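Long-range contacts in nicking enzyme (Staphylococcus aureus, PDB 4HT4), which probably nicks the DNA of a conjugative resistance plasmid as its MobA/MobL-family relaxase, this chain being the N-terminal DNA-binding part: residues 45-51 and 118-124; 101-106 and 175-179; 112-116 and 156-160. The protein carries 1 engineered substitution. All coordinates share one frame; numbering follows the deposited sequence.

Contact 1: 45-51 and 118-124; sequences QCDYSEI and DLNIHKI. With NI (nickel (II) ion), chain C.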
loop_
_atom_site.group_PDB
_atom_site.type_symbol
_atom_site.label_atom_id
_atom_site.label_comp_id
_atom_site.label_asym_id
_atom_site.label_seq_id
_atom_site.Cartn_x
_atom_site.Cartn_y
_atom_site.Cartn_z
ATOM N N GLN A 45 -5.593 8.590 13.781
ATOM C CA GLN A 45 -5.122 7.387 14.459
ATOM C C GLN A 45 -4.304 6.479 13.541
ATOM O O GLN A 45 -4.619 6.318 12.362
ATOM C CB GLN A 45 -6.293 6.622 15.085
ATOM C CG GLN A 45 -7.281 6.034 14.087
ATOM C CD GLN A 45 -6.934 4.613 13.686
ATOM O OE1 GLN A 45 -6.101 3.962 14.318
ATOM N NE2 GLN A 45 -7.573 4.122 12.631
ATOM N N CYS A 46 -3.246 5.897 14.098
ATOM C CA CYS A 46 -2.383 4.978 13.368
ATOM C C CYS A 46 -1.533 4.197 14.359
ATOM O O CYS A 46 -0.791 4.785 15.145
ATOM C CB CYS A 46 -1.481 5.735 12.393
ATOM S SG CYS A 46 -0.415 4.673 11.391
ATOM N N ASP A 47 -1.643 2.873 14.320
ATOM C CA ASP A 47 -0.967 2.028 15.298
ATOM C C ASP A 47 0.353 1.449 14.789
ATOM O O ASP A 47 1.205 1.042 15.581
ATOM C CB ASP A 47 -1.900 0.909 15.767
ATOM C CG ASP A 47 -3.213 1.438 16.311
ATOM O OD1 ASP A 47 -3.238 1.894 17.474
ATOM O OD2 ASP A 47 -4.221 1.397 15.575
ATOM N N TYR A 48 0.524 1.415 13.472
ATOM C CA TYR A 48 1.775 0.944 12.889
ATOM C C TYR A 48 2.011 1.537 11.503
ATOM O O TYR A 48 1.103 1.579 10.673
ATOM C CB TYR A 48 1.798 -0.584 12.817
ATOM C CG TYR A 48 3.134 -1.158 12.403
ATOM C CD1 TYR A 48 4.134 -1.378 13.339
ATOM C CD2 TYR A 48 3.394 -1.482 11.079
ATOM C CE1 TYR A 48 5.358 -1.904 12.968
ATOM C CE2 TYR A 48 4.615 -2.010 10.697
ATOM C CZ TYR A 48 5.593 -2.218 11.646
ATOM O OH TYR A 48 6.810 -2.742 11.274
ATOM N N SER A 49 3.234 1.997 11.263
ATOM C CA SER A 49 3.603 2.562 9.972
ATOM C C SER A 49 4.982 2.089 9.542
ATOM O O SER A 49 5.911 2.033 10.349
ATOM C CB SER A 49 3.566 4.090 10.019
ATOM O OG SER A 49 2.243 4.562 10.181
ATOM N N GLU A 50 5.111 1.752 8.263
ATOM C CA GLU A 50 6.386 1.310 7.714
ATOM C C GLU A 50 6.399 1.444 6.197
ATOM O O GLU A 50 5.376 1.256 5.538
ATOM C CB GLU A 50 6.661 -0.143 8.109
ATOM C CG GLU A 50 8.033 -0.650 7.692
ATOM C CD GLU A 50 8.200 -2.137 7.924
ATOM O OE1 GLU A 50 7.234 -2.779 8.387
ATOM O OE2 GLU A 50 9.294 -2.666 7.641
ATOM N N ILE A 51 7.562 1.777 5.648
ATOM C CA ILE A 51 7.748 1.804 4.204
ATOM C C ILE A 51 8.679 0.677 3.773
ATOM O O ILE A 51 9.825 0.601 4.216
ATOM C CB ILE A 51 8.325 3.140 3.723
ATOM C CG1 ILE A 51 7.348 4.277 4.013
ATOM C CG2 ILE A 51 8.632 3.076 2.236
ATOM C CD1 ILE A 51 7.794 5.605 3.461
ATOM N N ASP A 118 3.798 1.767 1.208
ATOM C CA ASP A 118 3.618 2.548 2.422
ATOM C C ASP A 118 2.561 1.874 3.288
ATOM O O ASP A 118 1.364 2.117 3.123
ATOM C CB ASP A 118 3.188 3.974 2.082
ATOM C CG ASP A 118 3.398 4.940 3.234
ATOM O OD1 ASP A 118 3.445 4.491 4.399
ATOM O OD2 ASP A 118 3.514 6.155 2.973
ATOM N N LEU A 119 3.008 1.027 4.209
ATOM C CA LEU A 119 2.099 0.246 5.041
ATOM C C LEU A 119 1.652 1.006 6.283
ATOM O O LEU A 119 2.476 1.503 7.052
ATOM C CB LEU A 119 2.753 -1.073 5.453
ATOM C CG LEU A 119 1.942 -1.949 6.411
ATOM C CD1 LEU A 119 0.667 -2.441 5.741
ATOM C CD2 LEU A 119 2.779 -3.115 6.907
ATOM N N ASN A 120 0.339 1.089 6.470
ATOM C CA ASN A 120 -0.234 1.712 7.656
ATOM C C ASN A 120 -1.402 0.895 8.197
ATOM O O ASN A 120 -2.362 0.620 7.478
ATOM C CB ASN A 120 -0.691 3.139 7.354
ATOM C CG ASN A 120 0.410 3.989 6.756
ATOM O OD1 ASN A 120 0.441 4.224 5.549
ATOM N ND2 ASN A 120 1.327 4.448 7.598
ATOM N N ILE A 121 -1.314 0.511 9.464
ATOM C CA ILE A 121 -2.347 -0.309 10.084
ATOM C C ILE A 121 -3.276 0.518 10.970
ATOM O O ILE A 121 -2.824 1.225 11.871
ATOM C CB ILE A 121 -1.735 -1.444 10.914
ATOM C CG1 ILE A 121 -0.811 -2.296 10.043
ATOM C CG2 ILE A 121 -2.829 -2.301 11.527
ATOM C CD1 ILE A 121 -0.169 -3.443 10.781
ATOM N N HIS A 122 -4.575 0.415 10.708
ATOM C CA HIS A 122 -5.573 1.166 11.457
ATOM C C HIS A 122 -6.255 0.330 12.527
ATOM O O HIS A 122 -6.309 -0.895 12.430
ATOM C CB HIS A 122 -6.645 1.709 10.516
ATOM C CG HIS A 122 -6.213 2.898 9.720
ATOM N ND1 HIS A 122 -7.029 3.506 8.791
ATOM C CD2 HIS A 122 -5.050 3.592 9.716
ATOM C CE1 HIS A 122 -6.388 4.530 8.253
ATOM N NE2 HIS A 122 -5.185 4.600 8.793
ATOM N N LYS A 123 -6.782 1.030 13.530
ATOM C CA LYS A 123 -7.621 0.479 14.601
ATOM C C LYS A 123 -7.443 -0.995 14.975
ATOM O O LYS A 123 -8.356 -1.802 14.803
ATOM C CB LYS A 123 -9.103 0.781 14.334
ATOM C CG LYS A 123 -9.581 0.445 12.930
ATOM C CD LYS A 123 -11.076 0.681 12.782
ATOM C CE LYS A 123 -11.442 2.137 13.014
ATOM N NZ LYS A 123 -12.903 2.367 12.844
ATOM N N ILE A 124 -6.272 -1.337 15.503
ATOM C CA ILE A 124 -6.092 -2.640 16.122
ATOM C C ILE A 124 -6.826 -2.587 17.458
ATOM O O ILE A 124 -7.209 -1.506 17.910
ATOM C CB ILE A 124 -4.606 -2.978 16.338
ATOM C CG1 ILE A 124 -3.762 -2.463 15.174
ATOM C CG2 ILE A 124 -4.411 -4.481 16.496
ATOM C CD1 ILE A 124 -2.310 -2.875 15.252
HETATM NI NI NI C . -8.618 3.134 7.614
HETATM O O HOH W 1 -10.452 2.851 6.971
HETATM O O HOH W 2 -8.347 5.049 7.239
#
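Gln-45 packs beside His-122, a nickel ligand, and the pair illustrates how the loop leading into an edge strand can line a metal site on the strand next to it. Imidazole ND1 binds the nickel at 2.0 Å; His-130, His-132 and two waters complete the ligands. The amide of Gln-45 stands at 61° to the imidazole, with NE2 3.3 Å from His-122 CB. Its OE1 accepts the backbone N of Lys-123 at 3.1 Å, from a donor somewhat tilted from the carbonyl plane; the bend at chi2 (92°) folds the amide back onto the other segment. A second shell holds the ring: His-122 NE2 bonds to the carbonyl of Asn-25, which, with the metal on ND1, should fix the rotation of the imidazole. Next along, Asp-47 N bonds to Ile-121 O (3.2 Å), and Asp-47 OD2 weakly receives Ile-124 N.

Beyond these, 48-51 and 118-122 run antiparallel. Glu-50 and Leu-119 form a hydrogen-bonded pair, while Tyr-48 O takes Ile-121 N at 2.9 Å. On the face toward helix 96-108, Tyr-48 CB rests on Ile-121 CD1 (4.0 Å), and Tyr-48 OH reaches Glu-50 OE1 from above the carboxylate plane. On the other face, Arg-64 and Trp-68 hold Asp-118. A three-histidine site is consistent with HUH relaxases, whose histidine triad on the central sheet holds a divalent metal, probably to polarise the scissile phosphate.

Contact 2: 101-106 and 175-179; sequences ELAKEF and VQNKH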
loop_
_atom_site.group_PDB
_atom_site.type_symbol
_atom_site.label_atom_id
_atom_site.label_comp_id
_atom_site.label_asym_id
_atom_site.label_seq_id
_atom_site.Cartn_x
_atom_site.Cartn_y
_atom_site.Cartn_z
ATOM N N GLU A 101 2.837 -8.687 11.749
ATOM C CA GLU A 101 3.637 -9.619 10.960
ATOM C C GLU A 101 2.862 -10.163 9.765
ATOM O O GLU A 101 3.440 -10.427 8.709
ATOM C CB GLU A 101 4.141 -10.770 11.834
ATOM C CG GLU A 101 5.037 -10.332 12.982
ATOM C CD GLU A 101 6.380 -9.795 12.516
ATOM O OE1 GLU A 101 7.030 -9.068 13.294
ATOM O OE2 GLU A 101 6.790 -10.108 11.377
ATOM N N LEU A 102 1.555 -10.324 9.936
ATOM C CA LEU A 102 0.692 -10.785 8.855
ATOM C C LEU A 102 0.635 -9.758 7.731
ATOM O O LEU A 102 0.871 -10.083 6.568
ATOM C CB LEU A 102 -0.717 -11.066 9.380
ATOM C CG LEU A 102 -1.790 -11.330 8.324
ATOM C CD1 LEU A 102 -1.422 -12.539 7.482
ATOM C CD2 LEU A 102 -3.152 -11.520 8.975
ATOM N N ALA A 103 0.324 -8.516 8.088
ATOM C CA ALA A 103 0.233 -7.438 7.113
ATOM C C ALA A 103 1.602 -7.105 6.530
ATOM O O ALA A 103 1.709 -6.698 5.373
ATOM C CB ALA A 103 -0.391 -6.204 7.742
ATOM N N LYS A 104 2.644 -7.278 7.335
ATOM C CA LYS A 104 4.002 -7.001 6.886
ATOM C C LYS A 104 4.435 -7.979 5.798
ATOM O O LYS A 104 5.102 -7.595 4.839
ATOM C CB LYS A 104 4.987 -7.052 8.056
ATOM C CG LYS A 104 6.431 -6.807 7.644
ATOM C CD LYS A 104 7.404 -7.048 8.785
ATOM C CE LYS A 104 7.494 -5.848 9.714
ATOM N NZ LYS A 104 8.594 -6.016 10.706
ATOM N N GLU A 105 4.048 -9.243 5.947
ATOM C CA GLU A 105 4.453 -10.273 4.995
ATOM C C GLU A 105 3.824 -10.074 3.619
ATOM O O GLU A 105 4.504 -10.175 2.598
ATOM C CB GLU A 105 4.122 -11.672 5.520
ATOM C CG GLU A 105 4.487 -12.780 4.543
ATOM C CD GLU A 105 4.332 -14.165 5.133
ATOM O OE1 GLU A 105 4.037 -14.270 6.342
ATOM O OE2 GLU A 105 4.508 -15.150 4.386
ATOM N N PHE A 106 2.525 -9.794 3.596
ATOM C CA PHE A 106 1.817 -9.592 2.340
ATOM C C PHE A 106 2.319 -8.346 1.621
ATOM O O PHE A 106 2.351 -8.295 0.391
ATOM C CB PHE A 106 0.313 -9.486 2.580
ATOM C CG PHE A 106 -0.478 -9.213 1.335
ATOM C CD1 PHE A 106 -0.728 -10.224 0.425
ATOM C CD2 PHE A 106 -0.965 -7.944 1.069
ATOM C CE1 PHE A 106 -1.452 -9.980 -0.723
ATOM C CE2 PHE A 106 -1.692 -7.693 -0.080
ATOM C CZ PHE A 106 -1.935 -8.713 -0.976
ATOM N N VAL A 175 -1.935 -16.198 2.489
ATOM C CA VAL A 175 -1.078 -15.635 3.526
ATOM C C VAL A 175 -1.825 -15.516 4.852
ATOM O O VAL A 175 -1.290 -15.857 5.907
ATOM C CB VAL A 175 -0.516 -14.258 3.116
ATOM C CG1 VAL A 175 0.215 -13.607 4.279
ATOM C CG2 VAL A 175 0.412 -14.403 1.921
ATOM N N GLN A 176 -3.065 -15.045 4.791
ATOM C CA GLN A 176 -3.873 -14.878 5.992
ATOM C C GLN A 176 -4.204 -16.221 6.636
ATOM O O GLN A 176 -4.090 -16.375 7.852
ATOM C CB GLN A 176 -5.161 -14.119 5.674
ATOM C CG GLN A 176 -6.026 -13.849 6.886
ATOM C CD GLN A 176 -7.232 -12.998 6.559
ATOM O OE1 GLN A 176 -7.451 -12.629 5.406
ATOM N NE2 GLN A 176 -8.023 -12.680 7.575
ATOM N N ASN A 177 -4.613 -17.185 5.815
ATOM C CA ASN A 177 -4.917 -18.527 6.302
ATOM C C ASN A 177 -3.703 -19.196 6.935
ATOM O O ASN A 177 -3.833 -19.966 7.886
ATOM C CB ASN A 177 -5.469 -19.402 5.175
ATOM C CG ASN A 177 -6.891 -19.041 4.798
ATOM O OD1 ASN A 177 -7.662 -18.552 5.624
ATOM N ND2 ASN A 177 -7.250 -19.286 3.543
ATOM N N LYS A 178 -2.525 -18.893 6.400
ATOM C CA LYS A 178 -1.280 -19.437 6.925
ATOM C C LYS A 178 -1.026 -18.936 8.341
ATOM O O LYS A 178 -0.673 -19.711 9.229
ATOM C CB LYS A 178 -0.112 -19.055 6.017
ATOM C CG LYS A 178 1.248 -19.480 6.541
ATOM C CD LYS A 178 2.357 -19.006 5.617
ATOM C CE LYS A 178 3.727 -19.359 6.168
ATOM N NZ LYS A 178 4.813 -18.895 5.263
ATOM N N HIS A 179 -1.211 -17.636 8.546
ATOM C CA HIS A 179 -1.018 -17.039 9.864
ATOM C C HIS A 179 -2.119 -17.449 10.832
ATOM O O HIS A 179 -1.895 -17.521 12.040
ATOM C CB HIS A 179 -0.942 -15.515 9.759
ATOM C CG HIS A 179 0.405 -15.009 9.352
ATOM N ND1 HIS A 179 1.290 -14.448 10.248
ATOM C CD2 HIS A 179 1.025 -14.985 8.149
ATOM C CE1 HIS A 179 2.393 -14.098 9.614
ATOM N NE2 HIS A 179 2.259 -14.412 8.338
#
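Leu-102 and His-179 meet where helices 101-106 and 175-179 pack with their axes 10.0 Å apart, running roughly antiparallel at 147°. Leu-102 lies over the imidazole: its CA sits 3.9 Å from the centroid of the His-179 ring, a CH-pi contact over the face, and its CD1 curls to 3.5 Å from His-179 CD2. The same methyl reaches the first turn of the second segment, 3.8 Å from Val-175 CG1. Val-175 also faces Phe-106, though its CG1 only grazes the CB of that residue. The Phe-106 ring points on to Trp-172, which it meets edge-to-face, and Leu-102 is further covered by Trp-172 and Pro-91, so this flank is closed by helix 162-182 and the loop at Pro-91.

Toward solvent the contact turns polar. Glu-105 is fully extended, with CG opposite the backbone N (chi1 178°), and this carries its carboxylate across to the other helix. His-179 NE2 donates to Glu-105 OE1 at 2.7 Å in a nearly straight bond (170°); the acceptor lies in the ring plane, while the carboxylate plane is turned well away from that of the imidazole. The other oxygen, OE2, faces Lys-178 NZ at 3.9 Å, a long salt bridge between side chains that cross at about a right angle.

One imidazole thus serves two neighbours: its face takes the leucine and its edge the carboxylate, and the hydrogen bond fixes the ring's rotation so that the face stays presented to Leu-102. The nearby carboxylate would be expected to raise the basicity of His-179; if the ring were protonated, its bond to Glu-105 would gain an ionic component beside the long bridge to Lys-178.

Contact 3: 112-116 and 156-160; sequences NEGMI and IRDWN. With nucleotides of chain B.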
loop_
_atom_site.group_PDB
_atom_site.type_symbol
_atom_site.label_atom_id
_atom_site.label_comp_id
_atom_site.label_asym_id
_atom_site.label_seq_id
_atom_site.Cartn_x
_atom_site.Cartn_y
_atom_site.Cartn_z
ATOM N N ASN A 112 8.316 -7.215 -3.625
ATOM C CA ASN A 112 9.119 -8.212 -4.318
ATOM C C ASN A 112 8.836 -8.227 -5.814
ATOM O O ASN A 112 9.421 -9.014 -6.558
ATOM C CB ASN A 112 8.852 -9.599 -3.731
ATOM C CG ASN A 112 10.025 -10.129 -2.936
ATOM O OD1 ASN A 112 10.782 -10.974 -3.415
ATOM N ND2 ASN A 112 10.186 -9.631 -1.715
ATOM N N GLU A 113 7.938 -7.352 -6.252
ATOM C CA GLU A 113 7.481 -7.352 -7.642
ATOM C C GLU A 113 7.933 -6.272 -8.664
ATOM O O GLU A 113 7.724 -6.489 -9.857
ATOM C CB GLU A 113 5.953 -7.498 -7.690
ATOM C CG GLU A 113 5.451 -8.816 -7.119
ATOM C CD GLU A 113 3.956 -8.994 -7.289
ATOM O OE1 GLU A 113 3.283 -9.337 -6.294
ATOM O OE2 GLU A 113 3.456 -8.802 -8.417
ATOM N N GLY A 114 8.525 -5.135 -8.275
ATOM C CA GLY A 114 8.820 -4.725 -6.915
ATOM C C GLY A 114 8.466 -3.273 -6.681
ATOM O O GLY A 114 9.191 -2.367 -7.094
HETATM N N MSE A 115 7.340 -3.056 -6.012
HETATM C CA MSE A 115 6.829 -1.716 -5.768
HETATM C C MSE A 115 7.341 -1.184 -4.436
HETATM O O MSE A 115 7.962 -1.912 -3.662
HETATM C CB MSE A 115 5.300 -1.742 -5.754
HETATM C CG MSE A 115 4.712 -2.977 -6.419
HETATM SE SE MSE A 115 2.828 -3.269 -6.017
HETATM C CE MSE A 115 2.071 -1.824 -7.065
ATOM N N ILE A 116 7.085 0.093 -4.178
ATOM C CA ILE A 116 7.344 0.668 -2.867
ATOM C C ILE A 116 6.025 0.739 -2.111
ATOM O O ILE A 116 5.055 1.319 -2.598
ATOM C CB ILE A 116 7.953 2.073 -2.967
ATOM C CG1 ILE A 116 9.291 2.024 -3.708
ATOM C CG2 ILE A 116 8.133 2.670 -1.581
ATOM C CD1 ILE A 116 9.993 3.358 -3.784
ATOM N N ILE A 156 4.301 -1.325 -18.896
ATOM C CA ILE A 156 5.660 -1.745 -18.577
ATOM C C ILE A 156 5.617 -2.816 -17.489
ATOM O O ILE A 156 6.369 -3.792 -17.528
ATOM C CB ILE A 156 6.539 -0.547 -18.141
ATOM C CG1 ILE A 156 7.285 0.037 -19.342
ATOM C CG2 ILE A 156 7.546 -0.959 -17.078
ATOM C CD1 ILE A 156 6.388 0.610 -20.414
ATOM N N ARG A 157 4.718 -2.633 -16.529
ATOM C CA ARG A 157 4.525 -3.605 -15.463
ATOM C C ARG A 157 3.151 -4.253 -15.586
ATOM O O ARG A 157 2.234 -3.674 -16.167
ATOM C CB ARG A 157 4.668 -2.934 -14.099
ATOM C CG ARG A 157 6.039 -2.333 -13.845
ATOM C CD ARG A 157 7.033 -3.386 -13.395
ATOM N NE ARG A 157 8.352 -2.813 -13.145
ATOM C CZ ARG A 157 9.313 -3.419 -12.456
ATOM N NH1 ARG A 157 9.102 -4.620 -11.936
ATOM N NH2 ARG A 157 10.483 -2.821 -12.280
ATOM N N ASP A 158 3.012 -5.455 -15.038
ATOM C CA ASP A 158 1.755 -6.188 -15.127
ATOM C C ASP A 158 0.897 -5.971 -13.885
ATOM O O ASP A 158 -0.032 -6.732 -13.623
ATOM C CB ASP A 158 2.022 -7.683 -15.315
ATOM C CG ASP A 158 2.698 -8.308 -14.110
ATOM O OD1 ASP A 158 3.470 -7.604 -13.423
ATOM O OD2 ASP A 158 2.460 -9.506 -13.850
ATOM N N TRP A 159 1.207 -4.923 -13.132
ATOM C CA TRP A 159 0.543 -4.665 -11.858
ATOM C C TRP A 159 -0.940 -4.321 -11.998
ATOM O O TRP A 159 -1.699 -4.442 -11.038
ATOM C CB TRP A 159 1.262 -3.540 -11.111
ATOM C CG TRP A 159 2.680 -3.859 -10.766
ATOM C CD1 TRP A 159 3.271 -5.087 -10.788
ATOM C CD2 TRP A 159 3.692 -2.935 -10.350
ATOM N NE1 TRP A 159 4.587 -4.986 -10.410
ATOM C CE2 TRP A 159 4.870 -3.674 -10.136
ATOM C CE3 TRP A 159 3.716 -1.552 -10.139
ATOM C CZ2 TRP A 159 6.058 -3.081 -9.721
ATOM C CZ3 TRP A 159 4.897 -0.966 -9.725
ATOM C CH2 TRP A 159 6.052 -1.730 -9.521
ATOM N N ASN A 160 -1.352 -3.896 -13.187
ATOM C CA ASN A 160 -2.716 -3.409 -13.380
ATOM C C ASN A 160 -3.619 -4.347 -14.174
ATOM O O ASN A 160 -4.642 -3.923 -14.714
ATOM C CB ASN A 160 -2.697 -2.033 -14.045
ATOM C CG ASN A 160 -1.699 -1.093 -13.406
ATOM O OD1 ASN A 160 -2.009 -0.409 -12.430
ATOM N ND2 ASN A 160 -0.489 -1.056 -13.954
ATOM P P DT B 20 -12.901 -1.643 -11.485
ATOM O OP1 DT B 20 -14.276 -1.201 -11.806
ATOM O OP2 DT B 20 -12.294 -1.297 -10.182
ATOM O "O5'" DT B 20 -12.827 -3.229 -11.643
ATOM C "C5'" DT B 20 -13.257 -3.839 -12.849
ATOM C "C4'" DT B 20 -12.412 -5.064 -13.137
ATOM O "O4'" DT B 20 -11.028 -4.650 -13.254
ATOM C "C3'" DT B 20 -12.453 -6.134 -12.052
ATOM O "O3'" DT B 20 -12.464 -7.435 -12.633
ATOM C "C2'" DT B 20 -11.165 -5.889 -11.275
ATOM C "C1'" DT B 20 -10.233 -5.426 -12.387
ATOM N N1 DT B 20 -9.109 -4.583 -11.912
ATOM C C2 DT B 20 -7.841 -4.842 -12.372
ATOM O O2 DT B 20 -7.588 -5.733 -13.157
ATOM N N3 DT B 20 -6.868 -4.015 -11.878
ATOM C C4 DT B 20 -7.037 -2.976 -10.987
ATOM O O4 DT B 20 -6.104 -2.284 -10.598
ATOM C C5 DT B 20 -8.390 -2.758 -10.546
ATOM C C7 DT B 20 -8.698 -1.656 -9.578
ATOM C C6 DT B 20 -9.350 -3.560 -11.022
ATOM P P DA B 19 -12.419 4.602 -13.772
ATOM O OP1 DA B 19 -13.894 4.655 -13.655
ATOM O OP2 DA B 19 -11.579 5.396 -12.849
ATOM O "O5'" DA B 19 -11.937 3.080 -13.665
ATOM C "C5'" DA B 19 -12.576 2.065 -14.428
ATOM C "C4'" DA B 19 -11.893 0.722 -14.225
ATOM O "O4'" DA B 19 -10.570 0.750 -14.819
ATOM C "C3'" DA B 19 -11.703 0.300 -12.772
ATOM O "O3'" DA B 19 -11.934 -1.093 -12.644
ATOM C "C2'" DA B 19 -10.243 0.634 -12.490
ATOM C "C1'" DA B 19 -9.596 0.417 -13.853
ATOM N N9 DA B 19 -8.435 1.271 -14.076
ATOM C C8 DA B 19 -8.341 2.604 -13.793
ATOM N N7 DA B 19 -7.177 3.122 -14.096
ATOM C C5 DA B 19 -6.460 2.056 -14.615
ATOM C C6 DA B 19 -5.149 1.950 -15.121
ATOM N N6 DA B 19 -4.299 2.981 -15.186
ATOM N N1 DA B 19 -4.749 0.737 -15.559
ATOM C C2 DA B 19 -5.602 -0.295 -15.493
ATOM N N3 DA B 19 -6.854 -0.314 -15.038
ATOM C C4 DA B 19 -7.222 0.905 -14.611
#
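Met-115, modelled as selenomethionine, lies across one face of the Trp-159 indole and makes the tightly packed half of this loop-to-loop contact. Its CG sits 3.6 Å from the centroid of the six-membered ring, a CH-pi contact over the face, and SE follows at 4.5 Å from the same centroid in a Met-aromatic contact. The bend at chi3 (72°) brings the methyl back down, so that Met-115 CE rests 3.5 Å from Trp-159 CE3. The opposite face of the indole is covered from within its own segment by Arg-157 CB, and the ring is therefore sandwiched between the selenomethionine chain and that CB. At its edge lies the backbone of the first loop, with Gly-114 N 3.5 Å from Trp-159 CZ2.

The other half is sparser and more polar. Glu-113 O comes to 3.1 Å from Arg-157 NH1, while the guanidinium's NE is engaged in a salt bridge with Glu-147. The carboxylate of Glu-113 turns to helix 162-182, where Arg-171, Lys-164 and Trp-168 hold it, and exposed Asp-158 carries its charge close by. At the far end of the second loop, Asn-160 leaves the first segment behind and meets DNA: its CB packs 3.7 Å from C2 of DA19, and its O is 3.6 Å from N3 of DT20, both nucleotides of chain B.

In this example apolar packing does most of the joining, while the carboxylate of Glu-113 and the NE of Arg-157 have salt-bridge partners outside the two loops. Most of the buried surface comes from the indole and the selenomethionine, which probably set the loops' mutual position; Trp-159 thereby links the approach to strand 117-122 with the residue beside it that borders the bound DNA strand.

In the fold
All three contacts are partly buried: strand 118-122 and Trp-159 lie inside, whereas the Glu-105, Lys-178 and His-179 side of contact 2 reaches toward solvent. Contact 1 is backbone pairing at one edge of the five-stranded sheet and carries part of the metal site; contact 2 packs two helices through leucine, valine and a histidine-carboxylate bond; contact 3 joins two loops by aromatic packing near DNA. Helix 96-108 of contact 2 lies on the sheet, where Lys-104 touches Tyr-48 and Glu-50 of contact 1. Residues 112-116 connect that helix to strand 117-122, and Ile-116 packs on Ile-51. Segment 156-160 leads into helix 162-182 of contact 2, though contacts 2 and 3 do not touch.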